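Local coordinates for protein phosphoethanolamine N-methyltransferase 1 (PDB 4KRG) that probably catalyses the S-adenosylmethionine-dependent N-methylation of phosphoethanolamine, an early step of phosphocholine synthesis in nematodes, at residues S277-I282 and V403-V408; K281-A286 and L310-H315; Y299-R304 and A382-E387; S409-T414 and N458-K463; R419-T422 and N427-I430. One frame throughout, in Å; residues are numbered along the deposited sequence.

Contact 1 of 5, residues S277-I282 and V403-V408; sequences SWTDKI and VLLEPV
On strand 400-408 of a Rossmann-like sheet, L405 pushes its two methyl groups into a small apolar patch made by W278, T279 and I282. L405 alone carries the strand's side of this buried contact. Its CB points toward segment 277-282, and with CG anti to the backbone N (chi1 -179°) both methyls reach it. The two branches then divide the work. CD1 goes to the CG2 branch of I282, 3.8 Å away, and these two side chains cross at about a right angle. CD2 goes to T279 instead, where CG2 is 3.7 Å from it. W278 CH2 sits a little further out, 4.3 Å from L405 CD2, and the methyl comes to the indole obliquely.

The T279 methyl has a second role: CG2 lies over the centre of the indole face of W278, 3.7 Å above its plane. The same methyl thus touches both the ring and L405. The segment 277-282 is a type I turn that runs into the short helix 280-283. The turn is closed by D280 N to S277 O, 3.1 Å. S277 N is in turn bound by D280 OD2, 3.1 Å away, and approaches from above the carboxylate plane rather than within it. The same D280 oxygen also takes a bond from N313. The hydroxyl of T279 is hydrogen-bonded to the carbonyl of H311, and its methyl does the packing. Beyond the two segments, the ring of Y459 meets that of W278 edge-to-face, and helix 434-448 touches both W278 and I282.

Contact 2 of 5, residues K281-A286 and L310-H315; sequences KIFSNA and LHVNSH
This is apolar packing between F283 and V312, buried on one face of the C-terminal Rossmann-like sheet. F283 belongs to the short helix 280-283. V312 lies in the loop that follows strand 297-302 and leads into helix 314-321. The two CA atoms are 8.4 Å apart, and the gap is bridged mainly by side chains.

F283 has CG anti to its carbonyl carbon (chi1 -82°), and the ring reaches forward to the valine. One branch of V312 answers it: CG2 is 3.9 Å from F283 CE2 and 4.0 Å from F283 CZ. The methyl comes to the ring obliquely, and the two side chains cross at about a right angle. Near the ring plane, at its edge, the carbonyl O of H311 lies 4.4 Å from F283 CE2.

Both side chains also rest on strand 372-378, where each touches V376 and T378. F283 reaches V403 and L405 of the next strand as well, and V312 reaches V300 and T302. Just after V312, N313 caps the following helix: its OD1 accepts from the backbone N of L316. A bound octyl glucoside molecule touches F283 and N313.

With no hydrogen bond across the two segments, the contact depends on shape and apolar packing, through van der Waals and hydrophobic forces.

Contact 3 of 5, residues Y299-R304 and A382-E387; sequences YVFTPR and ATCDDE
The end of strand 297-302 faces the end of helix 380-383, and the backbones come nearest at P303 and T383, whose CA atoms are 7.7 Å apart. F301 and P303 meet T383 and C384 across this gap. F301 has CG anti to its backbone N (chi1 176°), and the ring projects from the strand to C384. The sulfur comes to the ring obliquely: C384 SG is 4.7 Å from the F301 ring centroid and 57° off the normal. Its closest ring atoms are F301 CE2 at 3.8 Å and F301 CZ at 3.9 Å. This is a Cys sulfur-aromatic contact.

In a class I methyltransferase fold, the first and fourth strands of the sheet lie next to each other. Strands 297-302 and 372-378 hold these places here, and the contact joins the end of the first strand and the loop after it to the helix and loop after the other.

P303 packs its ring on T383. P303 CG is 3.8 Å from T383 OG1 and 4.0 Å from T383 CG2. That hydroxyl is also at the edge of the F301 ring, 4.2 Å from CE2 of F301. Its strongest polar partner is the carbonyl of E379, four residues back, so the hydroxyl is held while its flank meets carbon. L358 of helix 358-367 touches both F301 and C384. Further along, D385 caps the next helix through the backbone N of S388.

Contact 4 of 5, residues S409-T414 and N458-K463; sequences SGIDET and NYLLIK
N458 and S409 meet through an amide and a carbonyl, while I411 and L460 meet methyl against methyl. N458 starts the last strand, and its CB points at the segment 409-414. With CG anti to the carbonyl carbon (chi1 -60°), the amide lies beside the S409 backbone. N458 ND2 gives its N-H to S409 O at 2.6 Å, a short bond with an N-H...O angle of 159°. The oxygen is nearly in the amide plane of N458. Seen from the acceptor, the donor is tilted 30° from the carbonyl plane. S409 turns its own side chain away, so only its main chain is used.

The second pair is apolar. L460 offers a single branch, CD2, and I411 sets several carbons around it. I411 CG2 is 3.9 Å from L460 CD2, and I411 CD1 is 4.0 Å from the same methyl. I411 CG1 is almost as near, at 4.1 Å, so three carbons of the isoleucine gather round one methyl. The two side chains cross at a slant. I411 is largely exposed and L460 buried, so the isoleucine lies over the outer side of the leucine.

D412 then caps helix 413-422, with its OD1 taking the backbone N of S415. The segment 409-414 is the link from strand 400-408 into that helix. Strand 458-465 runs antiparallel between strands 400-408 and 428-432. L460 also touches V408 on one neighbour, I430 on the other and V416 of helix 413-422.

Contact 5 of 5, residues R419-T422 and N427-I430; sequences RMTT and NITI
I428 lays the end of its side chain over the flank of M420 and the hydroxyl of T421. The contact closes the short connection between helix 413-422 and strand 428-432. These are consecutive elements of the C-terminal Rossmann-like domain, and the helix packs on the sheet to which the strand belongs. The CA atoms of M420 and I428, the nearest pair, are 7.9 Å apart.

A single atom of I428 makes both contacts. CG1 is anti to the carbonyl carbon (chi1 -64°) and the chain continues extended (chi2 169°), so CD1 is carried across to the helix. M420 CB is 3.6 Å from I428 CD1. M420 is modelled as selenomethionine, and the contact uses the root of its side chain. Further out the chain bends at chi3 (65°). Its selenium packs on I462 of strand 458-465, and the side chain also touches A464.

T421 comes to the isoleucine at a slant. Its OG1 makes a weak hydrogen bond to the carbonyl of R417 one turn back in the helix. The isoleucine methyl therefore meets an oxygen already turned to its own helix. T421 is exposed and M420 buried, so the contact runs from the surface into the core.

The main chain of I428 is tied to the same helix, since its carbonyl takes a bond from R417 NH1. On the hydroxyl side, T421 OG1 is 3.4 Å from I428 CD1.

How the contacts relate
From the N terminus, contacts 1 and 2 open together at helix 280-283, sharing K281 and I282. Contact 2 closes first, a short loop around strand 297-302. Contact 3 opens on that strand, so contacts 2 and 3 cross. Contact 3 then closes at 382-387, nested within the long loop that contact 1 closes at strand 400-408. Contact 4 begins just after that strand and closes on strand 458-465; contact 5 is nested inside it. Strand pairing joins contacts 1 and 4, with E406 N bonded to L460 O. Contacts 3 and 5 are tied by the salt bridge from R419 to D386, linking helix 413-422 to helix 386-390.

Contact 1 of 5, residues S277-I282 and V403-V408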
# COMPACT_ATOMS: atom_id res chain seq x y z
N SER A 277 -12.01 -18.02 7.65
CA SER A 277 -10.83 -18.10 8.53
C SER A 277 -11.12 -19.08 9.65
O SER A 277 -12.26 -19.18 10.10
CB SER A 277 -10.48 -16.72 9.10
OG SER A 277 -9.39 -16.80 10.00
N TRP A 278 -10.11 -19.81 10.12
CA TRP A 278 -10.37 -20.74 11.21
C TRP A 278 -10.78 -20.01 12.47
O TRP A 278 -11.43 -20.57 13.34
CB TRP A 278 -9.20 -21.70 11.48
CG TRP A 278 -7.95 -21.15 12.11
CD1 TRP A 278 -6.78 -20.88 11.48
CD2 TRP A 278 -7.73 -20.90 13.51
NE1 TRP A 278 -5.84 -20.45 12.39
CE2 TRP A 278 -6.40 -20.45 13.64
CE3 TRP A 278 -8.52 -20.99 14.65
CZ2 TRP A 278 -5.85 -20.09 14.87
CZ3 TRP A 278 -7.98 -20.63 15.87
CH2 TRP A 278 -6.65 -20.19 15.98
N THR A 279 -10.41 -18.73 12.55
CA THR A 279 -10.68 -17.94 13.73
C THR A 279 -12.13 -17.46 13.80
O THR A 279 -12.56 -16.93 14.82
CB THR A 279 -9.74 -16.72 13.80
OG1 THR A 279 -9.97 -15.90 12.66
CG2 THR A 279 -8.29 -17.16 13.81
N ASP A 280 -12.87 -17.62 12.70
CA ASP A 280 -14.27 -17.19 12.65
C ASP A 280 -15.07 -17.77 13.80
O ASP A 280 -15.76 -17.04 14.52
CB ASP A 280 -14.94 -17.64 11.34
CG ASP A 280 -14.34 -16.99 10.12
OD1 ASP A 280 -13.48 -16.11 10.27
OD2 ASP A 280 -14.74 -17.37 9.00
N LYS A 281 -14.97 -19.09 13.96
CA LYS A 281 -15.70 -19.82 14.99
C LYS A 281 -15.33 -19.33 16.39
O LYS A 281 -16.18 -19.26 17.27
CB LYS A 281 -15.43 -21.33 14.87
CG LYS A 281 -16.05 -22.18 15.98
CD LYS A 281 -17.51 -22.52 15.68
CE LYS A 281 -18.29 -22.93 16.93
NZ LYS A 281 -17.78 -24.17 17.56
N ILE A 282 -14.06 -18.98 16.57
CA ILE A 282 -13.57 -18.48 17.86
C ILE A 282 -14.08 -17.08 18.16
O ILE A 282 -14.61 -16.83 19.24
CB ILE A 282 -12.03 -18.44 17.89
CG1 ILE A 282 -11.45 -19.82 17.57
CG2 ILE A 282 -11.55 -17.93 19.23
CD1 ILE A 282 -11.94 -20.92 18.46
N VAL A 403 -11.45 -6.91 21.11
CA VAL A 403 -11.46 -8.36 21.22
C VAL A 403 -10.13 -8.85 20.67
O VAL A 403 -9.77 -8.56 19.53
CB VAL A 403 -12.63 -9.00 20.43
CG1 VAL A 403 -12.61 -10.51 20.57
CG2 VAL A 403 -13.96 -8.46 20.90
N LEU A 404 -9.38 -9.58 21.49
CA LEU A 404 -8.06 -10.07 21.08
C LEU A 404 -8.02 -11.58 21.10
O LEU A 404 -8.45 -12.19 22.07
CB LEU A 404 -6.98 -9.53 22.00
CG LEU A 404 -7.01 -8.03 22.27
CD1 LEU A 404 -5.95 -7.66 23.30
CD2 LEU A 404 -6.79 -7.25 20.99
N LEU A 405 -7.50 -12.19 20.04
CA LEU A 405 -7.17 -13.61 20.07
C LEU A 405 -5.65 -13.69 20.16
O LEU A 405 -4.94 -13.08 19.36
CB LEU A 405 -7.67 -14.33 18.81
CG LEU A 405 -7.43 -15.84 18.69
CD1 LEU A 405 -8.03 -16.60 19.87
CD2 LEU A 405 -7.98 -16.36 17.38
N GLU A 406 -5.15 -14.41 21.15
CA GLU A 406 -3.72 -14.40 21.42
C GLU A 406 -3.11 -15.78 21.52
O GLU A 406 -3.58 -16.61 22.29
CB GLU A 406 -3.44 -13.65 22.73
CG GLU A 406 -3.70 -12.16 22.65
CD GLU A 406 -2.73 -11.47 21.71
OE1 GLU A 406 -1.59 -11.95 21.55
OE2 GLU A 406 -3.13 -10.43 21.14
N PRO A 407 -2.04 -16.04 20.74
CA PRO A 407 -1.27 -17.27 20.93
C PRO A 407 -0.37 -17.17 22.17
O PRO A 407 0.31 -16.16 22.38
CB PRO A 407 -0.42 -17.34 19.66
CG PRO A 407 -0.23 -15.92 19.26
CD PRO A 407 -1.52 -15.23 19.63
N VAL A 408 -0.41 -18.19 23.02
CA VAL A 408 0.43 -18.22 24.21
C VAL A 408 1.00 -19.61 24.39
O VAL A 408 0.59 -20.55 23.72
CB VAL A 408 -0.36 -17.85 25.48
CG1 VAL A 408 -0.99 -16.48 25.35
CG2 VAL A 408 -1.42 -18.91 25.78

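Contact 2 of 5, residues K281-A286 and L310-H315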
# COMPACT_ATOMS: atom_id res chain seq x y z
N LYS A 281 -14.97 -19.09 13.96
CA LYS A 281 -15.70 -19.82 14.99
C LYS A 281 -15.33 -19.33 16.39
O LYS A 281 -16.18 -19.26 17.27
CB LYS A 281 -15.43 -21.33 14.87
CG LYS A 281 -16.05 -22.18 15.98
CD LYS A 281 -17.51 -22.52 15.68
CE LYS A 281 -18.29 -22.93 16.93
NZ LYS A 281 -17.78 -24.17 17.56
N ILE A 282 -14.06 -18.98 16.57
CA ILE A 282 -13.57 -18.48 17.86
C ILE A 282 -14.08 -17.08 18.16
O ILE A 282 -14.61 -16.83 19.24
CB ILE A 282 -12.03 -18.44 17.89
CG1 ILE A 282 -11.45 -19.82 17.57
CG2 ILE A 282 -11.55 -17.93 19.23
CD1 ILE A 282 -11.94 -20.92 18.46
N PHE A 283 -13.92 -16.17 17.21
CA PHE A 283 -14.36 -14.79 17.36
C PHE A 283 -15.88 -14.68 17.47
O PHE A 283 -16.40 -13.68 17.95
CB PHE A 283 -13.88 -13.94 16.18
CG PHE A 283 -12.45 -13.46 16.29
CD1 PHE A 283 -12.06 -12.61 17.33
CD2 PHE A 283 -11.50 -13.81 15.34
CE1 PHE A 283 -10.75 -12.16 17.42
CE2 PHE A 283 -10.20 -13.36 15.43
CZ PHE A 283 -9.82 -12.53 16.47
N SER A 284 -16.58 -15.71 17.00
CA SER A 284 -18.04 -15.71 17.03
C SER A 284 -18.59 -15.63 18.46
O SER A 284 -19.69 -15.12 18.68
CB SER A 284 -18.60 -16.94 16.32
OG SER A 284 -18.43 -18.10 17.11
N ASN A 285 -17.83 -16.11 19.43
CA ASN A 285 -18.29 -16.09 20.81
C ASN A 285 -17.78 -14.91 21.63
O ASN A 285 -17.92 -14.90 22.86
CB ASN A 285 -17.97 -17.40 21.52
CG ASN A 285 -19.05 -17.81 22.51
OD1 ASN A 285 -20.24 -17.81 22.19
ND2 ASN A 285 -18.64 -18.14 23.74
N ALA A 286 -17.20 -13.90 20.97
CA ALA A 286 -16.70 -12.71 21.66
C ALA A 286 -17.09 -11.41 20.98
O ALA A 286 -17.06 -10.34 21.60
CB ALA A 286 -15.19 -12.78 21.83
N LEU A 310 -3.38 -17.24 10.67
CA LEU A 310 -3.88 -16.59 11.87
C LEU A 310 -4.22 -15.13 11.54
O LEU A 310 -3.34 -14.27 11.48
CB LEU A 310 -2.86 -16.66 13.01
CG LEU A 310 -3.26 -16.06 14.36
CD1 LEU A 310 -4.60 -16.62 14.82
CD2 LEU A 310 -2.20 -16.35 15.40
N HIS A 311 -5.51 -14.87 11.32
CA HIS A 311 -5.98 -13.53 11.02
C HIS A 311 -7.49 -13.43 11.23
O HIS A 311 -8.13 -14.39 11.65
CB HIS A 311 -5.61 -13.13 9.58
CG HIS A 311 -6.36 -13.88 8.52
ND1 HIS A 311 -6.80 -13.29 7.36
CD2 HIS A 311 -6.74 -15.18 8.45
CE1 HIS A 311 -7.41 -14.19 6.61
NE2 HIS A 311 -7.39 -15.35 7.25
N VAL A 312 -8.03 -12.26 10.94
CA VAL A 312 -9.44 -11.95 11.13
C VAL A 312 -10.11 -11.94 9.78
O VAL A 312 -9.58 -11.38 8.82
CB VAL A 312 -9.60 -10.54 11.76
CG1 VAL A 312 -11.06 -10.13 11.81
CG2 VAL A 312 -8.98 -10.49 13.14
N ASN A 313 -11.28 -12.57 9.68
CA ASN A 313 -12.03 -12.60 8.44
C ASN A 313 -12.83 -11.30 8.32
O ASN A 313 -14.01 -11.24 8.68
CB ASN A 313 -12.96 -13.81 8.41
CG ASN A 313 -13.60 -14.02 7.06
OD1 ASN A 313 -13.60 -13.14 6.20
ND2 ASN A 313 -14.17 -15.21 6.86
N SER A 314 -12.16 -10.27 7.83
CA SER A 314 -12.73 -8.93 7.79
C SER A 314 -13.95 -8.84 6.88
O SER A 314 -14.85 -8.02 7.11
CB SER A 314 -11.66 -7.91 7.39
OG SER A 314 -10.72 -7.73 8.44
N HIS A 315 -13.98 -9.67 5.85
CA HIS A 315 -15.14 -9.70 4.98
C HIS A 315 -16.36 -10.25 5.71
O HIS A 315 -17.45 -9.70 5.60
CB HIS A 315 -14.86 -10.46 3.69
CG HIS A 315 -14.18 -9.61 2.65
ND1 HIS A 315 -12.81 -9.54 2.54
CD2 HIS A 315 -14.69 -8.78 1.71
CE1 HIS A 315 -12.50 -8.70 1.56
NE2 HIS A 315 -13.62 -8.23 1.04

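Contact 3 of 5, residues Y299-R304 and A382-E387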
# COMPACT_ATOMS: atom_id res chain seq x y z
N TYR A 299 -11.47 -1.34 13.55
CA TYR A 299 -10.05 -1.36 13.26
C TYR A 299 -9.57 -2.79 13.46
O TYR A 299 -9.73 -3.35 14.54
CB TYR A 299 -9.32 -0.40 14.20
CG TYR A 299 -7.81 -0.29 14.00
CD1 TYR A 299 -7.28 0.47 12.96
CD2 TYR A 299 -6.94 -0.93 14.87
CE1 TYR A 299 -5.90 0.57 12.79
CE2 TYR A 299 -5.58 -0.82 14.70
CZ TYR A 299 -5.06 -0.07 13.67
OH TYR A 299 -3.70 0.02 13.52
N VAL A 300 -9.02 -3.38 12.42
CA VAL A 300 -8.55 -4.77 12.49
C VAL A 300 -7.05 -4.85 12.27
O VAL A 300 -6.51 -4.23 11.35
CB VAL A 300 -9.32 -5.67 11.49
CG1 VAL A 300 -8.65 -7.04 11.36
CG2 VAL A 300 -10.77 -5.82 11.91
N PHE A 301 -6.35 -5.59 13.12
CA PHE A 301 -4.90 -5.68 13.06
C PHE A 301 -4.48 -7.15 13.02
O PHE A 301 -4.77 -7.90 13.95
CB PHE A 301 -4.29 -4.96 14.27
CG PHE A 301 -2.78 -5.04 14.37
CD1 PHE A 301 -1.97 -4.24 13.58
CD2 PHE A 301 -2.18 -5.90 15.27
CE1 PHE A 301 -0.60 -4.32 13.68
CE2 PHE A 301 -0.81 -5.98 15.38
CZ PHE A 301 -0.02 -5.19 14.58
N THR A 302 -3.83 -7.57 11.94
CA THR A 302 -3.42 -8.97 11.79
C THR A 302 -1.98 -9.10 11.27
O THR A 302 -1.74 -9.08 10.06
CB THR A 302 -4.38 -9.76 10.87
OG1 THR A 302 -4.43 -9.14 9.58
CG2 THR A 302 -5.78 -9.78 11.45
N PRO A 303 -1.00 -9.22 12.19
CA PRO A 303 0.41 -9.27 11.80
C PRO A 303 0.82 -10.62 11.21
O PRO A 303 1.83 -10.69 10.51
CB PRO A 303 1.14 -9.04 13.12
CG PRO A 303 0.20 -9.56 14.16
CD PRO A 303 -1.17 -9.21 13.66
N ARG A 304 0.05 -11.67 11.51
CA ARG A 304 0.31 -13.01 10.99
C ARG A 304 1.76 -13.45 11.23
O ARG A 304 2.48 -13.77 10.29
CB ARG A 304 -0.02 -13.10 9.50
CG ARG A 304 -1.47 -12.74 9.16
CD ARG A 304 -1.64 -12.64 7.66
NE ARG A 304 -2.89 -12.01 7.27
CZ ARG A 304 -3.71 -12.50 6.35
NH1 ARG A 304 -3.41 -13.63 5.73
NH2 ARG A 304 -4.83 -11.86 6.04
N ALA A 382 1.27 -10.40 21.54
CA ALA A 382 2.37 -11.27 21.17
C ALA A 382 3.45 -10.55 20.37
O ALA A 382 4.64 -10.84 20.51
CB ALA A 382 1.84 -12.47 20.38
N THR A 383 3.05 -9.58 19.55
CA THR A 383 3.97 -8.94 18.61
C THR A 383 4.30 -7.47 18.90
O THR A 383 5.29 -6.95 18.38
CB THR A 383 3.46 -9.05 17.15
OG1 THR A 383 2.31 -8.22 16.98
CG2 THR A 383 3.10 -10.48 16.82
N CYS A 384 3.48 -6.80 19.70
CA CYS A 384 3.66 -5.37 19.97
C CYS A 384 4.08 -5.08 21.40
O CYS A 384 3.76 -5.85 22.31
CB CYS A 384 2.35 -4.62 19.69
SG CYS A 384 1.71 -4.89 18.04
N ASP A 385 4.78 -3.97 21.61
CA ASP A 385 5.17 -3.57 22.97
C ASP A 385 4.12 -2.68 23.64
O ASP A 385 3.21 -2.17 22.99
CB ASP A 385 6.57 -2.94 23.02
CG ASP A 385 6.68 -1.65 22.22
OD1 ASP A 385 5.64 -1.10 21.79
OD2 ASP A 385 7.82 -1.16 22.04
N ASP A 386 4.26 -2.51 24.95
CA ASP A 386 3.33 -1.70 25.73
C ASP A 386 3.17 -0.30 25.18
O ASP A 386 2.06 0.21 25.07
CB ASP A 386 3.78 -1.61 27.19
CG ASP A 386 3.52 -2.89 27.95
OD1 ASP A 386 2.75 -3.73 27.44
OD2 ASP A 386 4.08 -3.03 29.06
N GLU A 387 4.29 0.34 24.85
CA GLU A 387 4.26 1.70 24.33
C GLU A 387 3.33 1.84 23.12
O GLU A 387 2.54 2.78 23.06
CB GLU A 387 5.67 2.20 24.01
CG GLU A 387 5.70 3.63 23.50
CD GLU A 387 7.05 4.31 23.71
OE1 GLU A 387 7.77 3.94 24.67
OE2 GLU A 387 7.38 5.22 22.92

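Contact 4 of 5, residues S409-T414 and N458-K463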
# COMPACT_ATOMS: atom_id res chain seq x y z
N SER A 409 1.97 -19.73 25.29
CA SER A 409 2.46 -21.03 25.73
C SER A 409 1.79 -21.34 27.06
O SER A 409 0.66 -21.82 27.10
CB SER A 409 3.98 -21.04 25.86
OG SER A 409 4.60 -20.94 24.59
N GLY A 410 2.49 -21.07 28.16
CA GLY A 410 1.88 -21.17 29.47
C GLY A 410 0.81 -20.09 29.60
O GLY A 410 0.99 -18.97 29.12
N ILE A 411 -0.30 -20.42 30.24
CA ILE A 411 -1.35 -19.43 30.45
C ILE A 411 -1.13 -18.67 31.75
O ILE A 411 -1.19 -19.23 32.83
CB ILE A 411 -2.74 -20.07 30.43
CG1 ILE A 411 -3.02 -20.64 29.04
CG2 ILE A 411 -3.80 -19.05 30.82
CD1 ILE A 411 -4.34 -21.32 28.92
N ASP A 412 -0.86 -17.37 31.61
CA ASP A 412 -0.57 -16.51 32.75
C ASP A 412 -1.58 -15.38 32.78
O ASP A 412 -1.29 -14.26 32.35
CB ASP A 412 0.85 -15.93 32.61
CG ASP A 412 1.37 -15.34 33.90
OD1 ASP A 412 0.56 -14.90 34.75
OD2 ASP A 412 2.61 -15.30 34.07
N GLU A 413 -2.78 -15.66 33.29
CA GLU A 413 -3.88 -14.70 33.22
C GLU A 413 -3.64 -13.42 34.03
O GLU A 413 -3.98 -12.33 33.58
CB GLU A 413 -5.21 -15.36 33.61
CG GLU A 413 -5.71 -16.36 32.58
CD GLU A 413 -7.02 -17.01 32.97
OE1 GLU A 413 -7.36 -16.98 34.18
OE2 GLU A 413 -7.71 -17.54 32.08
N THR A 414 -3.04 -13.57 35.20
CA THR A 414 -2.72 -12.42 36.05
C THR A 414 -1.81 -11.43 35.33
O THR A 414 -2.00 -10.22 35.39
CB THR A 414 -2.05 -12.89 37.36
OG1 THR A 414 -3.03 -13.54 38.18
CG2 THR A 414 -1.47 -11.71 38.12
N ASN A 458 -1.22 -22.45 22.24
CA ASN A 458 -2.44 -22.28 23.03
C ASN A 458 -3.05 -20.92 22.70
O ASN A 458 -2.37 -20.06 22.15
CB ASN A 458 -2.11 -22.39 24.52
CG ASN A 458 -1.52 -23.72 24.87
OD1 ASN A 458 -1.97 -24.75 24.38
ND2 ASN A 458 -0.49 -23.72 25.70
N TYR A 459 -4.33 -20.73 23.01
CA TYR A 459 -5.01 -19.48 22.65
C TYR A 459 -5.89 -18.90 23.74
O TYR A 459 -6.65 -19.62 24.39
CB TYR A 459 -5.82 -19.65 21.36
CG TYR A 459 -4.96 -19.73 20.14
CD1 TYR A 459 -4.48 -18.57 19.53
CD2 TYR A 459 -4.61 -20.95 19.59
CE1 TYR A 459 -3.67 -18.64 18.41
CE2 TYR A 459 -3.80 -21.03 18.47
CZ TYR A 459 -3.34 -19.87 17.89
OH TYR A 459 -2.54 -19.94 16.78
N LEU A 460 -5.77 -17.59 23.92
CA LEU A 460 -6.64 -16.85 24.82
C LEU A 460 -7.52 -15.92 24.00
O LEU A 460 -7.07 -15.31 23.02
CB LEU A 460 -5.83 -16.02 25.81
CG LEU A 460 -4.85 -16.75 26.73
CD1 LEU A 460 -4.07 -15.75 27.57
CD2 LEU A 460 -5.59 -17.73 27.63
N LEU A 461 -8.78 -15.82 24.39
CA LEU A 461 -9.69 -14.88 23.77
C LEU A 461 -9.97 -13.83 24.82
O LEU A 461 -10.45 -14.14 25.90
CB LEU A 461 -10.98 -15.58 23.35
CG LEU A 461 -12.01 -14.77 22.56
CD1 LEU A 461 -11.40 -14.26 21.26
CD2 LEU A 461 -13.22 -15.63 22.26
N ILE A 462 -9.64 -12.58 24.50
CA ILE A 462 -9.73 -11.50 25.48
C ILE A 462 -10.67 -10.39 24.99
O ILE A 462 -10.64 -10.01 23.82
CB ILE A 462 -8.33 -10.92 25.77
CG1 ILE A 462 -7.38 -12.06 26.18
CG2 ILE A 462 -8.40 -9.85 26.85
CD1 ILE A 462 -5.92 -11.71 26.06
N LYS A 463 -11.50 -9.89 25.90
CA LYS A 463 -12.37 -8.75 25.62
C LYS A 463 -12.11 -7.69 26.68
O LYS A 463 -11.94 -8.01 27.85
CB LYS A 463 -13.84 -9.17 25.67
CG LYS A 463 -14.24 -10.23 24.65
CD LYS A 463 -15.61 -10.82 24.94
CE LYS A 463 -16.69 -9.75 25.04
NZ LYS A 463 -16.80 -8.93 23.80

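Contact 5 of 5, residues R419-T422 and N427-I430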
# COMPACT_ATOMS: atom_id res chain seq x y z
N ARG A 419 -0.56 -6.36 31.89
CA ARG A 419 -0.10 -5.67 30.69
C ARG A 419 -1.18 -4.74 30.15
O ARG A 419 -0.94 -3.56 29.93
CB ARG A 419 0.31 -6.66 29.60
CG ARG A 419 1.74 -7.16 29.69
CD ARG A 419 2.21 -7.73 28.36
NE ARG A 419 2.46 -6.69 27.37
CZ ARG A 419 2.64 -6.91 26.07
NH1 ARG A 419 2.58 -8.15 25.59
NH2 ARG A 419 2.86 -5.90 25.25
N MSE A 420 -2.37 -5.29 29.96
CA MSE A 420 -3.47 -4.52 29.37
C MSE A 420 -3.98 -3.41 30.28
O MSE A 420 -4.42 -2.36 29.80
CB MSE A 420 -4.62 -5.46 28.98
CG MSE A 420 -4.32 -6.34 27.77
SE MSE A 420 -5.87 -7.38 27.27
CE MSE A 420 -7.02 -5.92 26.73
N THR A 421 -3.93 -3.65 31.58
CA THR A 421 -4.28 -2.62 32.56
C THR A 421 -3.23 -1.51 32.57
O THR A 421 -3.55 -0.34 32.78
CB THR A 421 -4.48 -3.22 33.98
OG1 THR A 421 -5.75 -3.89 34.03
CG2 THR A 421 -4.45 -2.16 35.05
N THR A 422 -1.98 -1.87 32.30
CA THR A 422 -0.91 -0.88 32.19
C THR A 422 -1.07 -0.05 30.91
O THR A 422 -0.73 1.14 30.87
CB THR A 422 0.49 -1.54 32.20
OG1 THR A 422 0.64 -2.31 33.40
CG2 THR A 422 1.59 -0.50 32.14
N ASN A 427 -12.18 -3.44 32.26
CA ASN A 427 -13.15 -4.51 32.09
C ASN A 427 -12.57 -5.65 31.27
O ASN A 427 -13.12 -6.04 30.24
CB ASN A 427 -14.43 -3.98 31.46
CG ASN A 427 -14.97 -2.76 32.18
OD1 ASN A 427 -14.83 -2.63 33.40
ND2 ASN A 427 -15.59 -1.86 31.43
N ILE A 428 -11.44 -6.17 31.73
CA ILE A 428 -10.73 -7.24 31.04
C ILE A 428 -11.30 -8.60 31.43
O ILE A 428 -11.40 -8.91 32.61
CB ILE A 428 -9.24 -7.24 31.41
CG1 ILE A 428 -8.57 -5.95 30.95
CG2 ILE A 428 -8.55 -8.44 30.83
CD1 ILE A 428 -7.17 -5.77 31.51
N THR A 429 -11.68 -9.40 30.44
CA THR A 429 -12.03 -10.79 30.68
C THR A 429 -11.14 -11.66 29.82
O THR A 429 -10.75 -11.25 28.73
CB THR A 429 -13.52 -11.08 30.38
OG1 THR A 429 -13.82 -10.69 29.04
CG2 THR A 429 -14.41 -10.30 31.34
N ILE A 430 -10.79 -12.84 30.31
CA ILE A 430 -9.91 -13.73 29.58
C ILE A 430 -10.52 -15.13 29.55
O ILE A 430 -10.79 -15.70 30.60
CB ILE A 430 -8.52 -13.81 30.22
CG1 ILE A 430 -7.88 -12.43 30.31
CG2 ILE A 430 -7.63 -14.77 29.46
CD1 ILE A 430 -6.52 -12.43 30.96